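Local coordinates for protein ethylbenzene dehydrogenase alpha-subunit (Aromatoleum aromaticum, PDB 2IVF) that belongs to the molybdopterin oxidoreductase family and carries a molybdenum atom, two pterin guanine dinucleotide cofactors and an iron/sulfur cluster, at residues M237-N243 and P791-M795. Sequence-based numbering, arbitrary orientation.
Sequences MGYSADN and PIYPM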
loop_
_atom_site.group_PDB
_atom_site.type_symbol
_atom_site.label_atom_id
_atom_site.label_comp_id
_atom_site.label_asym_id
_atom_site.label_seq_id
_atom_site.Cartn_x
_atom_site.Cartn_y
_atom_site.Cartn_z
ATOM N N MET A 237 -14.207 -18.622 7.818
ATOM C CA MET A 237 -15.488 -18.168 7.269
ATOM C C MET A 237 -15.161 -16.873 6.594
ATOM O O MET A 237 -14.274 -16.164 7.049
ATOM C CB MET A 237 -16.495 -17.930 8.364
ATOM C CG MET A 237 -16.713 -19.161 9.263
ATOM S SD MET A 237 -17.851 -18.729 10.582
ATOM C CE MET A 237 -16.749 -17.829 11.671
ATOM N N GLY A 238 -15.866 -16.553 5.512
ATOM C CA GLY A 238 -15.679 -15.277 4.898
ATOM C C GLY A 238 -16.819 -14.793 4.033
ATOM O O GLY A 238 -17.789 -15.495 3.791
ATOM N N TYR A 239 -16.663 -13.568 3.533
ATOM C CA TYR A 239 -17.551 -13.074 2.536
ATOM C C TYR A 239 -16.727 -12.474 1.430
ATOM O O TYR A 239 -15.520 -12.233 1.590
ATOM C CB TYR A 239 -18.516 -12.051 3.142
ATOM C CG TYR A 239 -17.891 -10.845 3.842
ATOM C CD1 TYR A 239 -17.701 -10.823 5.190
ATOM C CD2 TYR A 239 -17.591 -9.694 3.144
ATOM C CE1 TYR A 239 -17.212 -9.722 5.829
ATOM C CE2 TYR A 239 -17.097 -8.581 3.760
ATOM C CZ TYR A 239 -16.895 -8.581 5.106
ATOM O OH TYR A 239 -16.384 -7.441 5.746
ATOM N N SER A 240 -17.381 -12.268 0.286
ATOM C CA SER A 240 -16.772 -11.569 -0.814
ATOM C C SER A 240 -17.132 -10.084 -0.659
ATOM O O SER A 240 -18.169 -9.758 -0.098
ATOM C CB SER A 240 -17.255 -12.098 -2.157
ATOM O OG SER A 240 -18.689 -12.059 -2.323
ATOM N N ALA A 241 -16.296 -9.208 -1.205
ATOM C CA ALA A 241 -16.402 -7.767 -0.891
ATOM C C ALA A 241 -17.748 -7.180 -1.286
ATOM O O ALA A 241 -18.194 -6.199 -0.649
ATOM C CB ALA A 241 -15.265 -6.987 -1.511
ATOM N N ASP A 242 -18.368 -7.748 -2.329
ATOM C CA ASP A 242 -19.665 -7.251 -2.822
ATOM C C ASP A 242 -20.802 -7.590 -1.847
ATOM O O ASP A 242 -21.870 -7.006 -1.951
ATOM C CB ASP A 242 -19.981 -7.705 -4.257
ATOM C CG ASP A 242 -19.985 -9.236 -4.436
ATOM O OD1 ASP A 242 -19.617 -9.938 -3.466
ATOM O OD2 ASP A 242 -20.275 -9.728 -5.564
ATOM N N ASN A 243 -20.523 -8.455 -0.852
ATOM C CA ASN A 243 -21.470 -8.744 0.246
ATOM C C ASN A 243 -21.817 -7.463 1.019
ATOM O O ASN A 243 -22.950 -7.310 1.503
ATOM C CB ASN A 243 -20.885 -9.752 1.218
ATOM C CG ASN A 243 -21.885 -10.232 2.274
ATOM O OD1 ASN A 243 -22.993 -10.647 1.946
ATOM N ND2 ASN A 243 -21.481 -10.196 3.540
ATOM N N PRO A 791 -23.115 -12.754 -3.854
ATOM C CA PRO A 791 -22.040 -12.589 -2.922
ATOM C C PRO A 791 -21.886 -13.768 -1.946
ATOM O O PRO A 791 -22.861 -14.433 -1.560
ATOM C CB PRO A 791 -22.382 -11.285 -2.191
ATOM C CG PRO A 791 -23.232 -10.528 -3.119
ATOM C CD PRO A 791 -24.035 -11.593 -3.826
ATOM N N ILE A 792 -20.628 -14.088 -1.713
ATOM C CA ILE A 792 -20.232 -15.121 -0.781
ATOM C C ILE A 792 -20.510 -14.570 0.590
ATOM O O ILE A 792 -20.138 -13.476 0.840
ATOM C CB ILE A 792 -18.747 -15.457 -0.937
ATOM C CG1 ILE A 792 -18.513 -16.191 -2.270
ATOM C CG2 ILE A 792 -18.246 -16.351 0.260
ATOM C CD1 ILE A 792 -17.064 -16.389 -2.647
ATOM N N TYR A 793 -21.183 -15.334 1.448
ATOM C CA TYR A 793 -21.310 -14.975 2.874
ATOM C C TYR A 793 -21.360 -16.295 3.644
ATOM O O TYR A 793 -21.764 -17.325 3.101
ATOM C CB TYR A 793 -22.572 -14.126 3.172
ATOM C CG TYR A 793 -23.864 -14.849 2.957
ATOM C CD1 TYR A 793 -24.486 -14.832 1.714
ATOM C CD2 TYR A 793 -24.500 -15.531 3.984
ATOM C CE1 TYR A 793 -25.686 -15.468 1.513
ATOM C CE2 TYR A 793 -25.663 -16.213 3.777
ATOM C CZ TYR A 793 -26.266 -16.161 2.555
ATOM O OH TYR A 793 -27.423 -16.810 2.350
ATOM N N PRO A 794 -20.914 -16.270 4.895
ATOM C CA PRO A 794 -20.830 -17.528 5.653
ATOM C C PRO A 794 -21.998 -17.825 6.551
ATOM O O PRO A 794 -22.852 -16.975 6.783
ATOM C CB PRO A 794 -19.590 -17.292 6.524
ATOM C CG PRO A 794 -19.767 -15.872 6.941
ATOM C CD PRO A 794 -20.392 -15.146 5.692
ATOM N N MET A 795 -22.010 -19.058 7.050
ATOM C CA MET A 795 -22.838 -19.514 8.158
ATOM C C MET A 795 -24.277 -19.807 7.807
ATOM O O MET A 795 -25.086 -20.110 8.706
ATOM C CB MET A 795 -22.739 -18.572 9.351
ATOM C CG MET A 795 -21.299 -18.303 9.781
ATOM S SD MET A 795 -21.208 -17.292 11.257
ATOM C CE MET A 795 -21.752 -18.469 12.485
#
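Ser-240 and Ile-792 grip each other through two hydrogen bonds. The backbone N of Ser-240 donates to Ile-792 O over 3.1 Å, from above the carbonyl plane. In return Ile-792 N donates to Ser-240 OG at 2.9 Å. A chi1 of 56° sets OG between the backbone N and carbonyl carbon of Ser-240, within reach of both Ile-792 N and Asp-242, two residues further along. The hydroxyl donates a hydrogen bond to Asp-242 OD1 (2.6 Å), so OG acts as donor and acceptor at once. Ile-792 O also receives a CA-H...O contact from Tyr-239 CA at 3.1 Å.

The two segments run antiparallel without forming a regular sheet. Segment 237-243 lies in the connection between helix 226-232 and strand 249-253 of the four-stranded parallel sheet, within the molybdopterin oxidoreductase family region. Segment 791-795 comes from far along the chain and ends at Met-795, the N-cap position of helix 796-800. Tyr-239 turns its ring away and bonds through OH to Ser-442 O in strand 440-444.

Pro-791 sits against the 3-10 turn, its CB 3.3 Å from Asp-242 OD1 and also touching Asn-243 CA. The Asn-243 amide lies nearly parallel to the Tyr-793 ring plane (14°), but OD1 approaches obliquely and touches CB. That amide is held by Gly-475 N and Thr-476 O. Toward the Met-237 end, Pro-794 CD rests on Gly-238 O, and its CB packs on Met-237 CB. Met-237 SD meets Met-795 CG at 3.6 Å, and both thioether chains touch Phe-232.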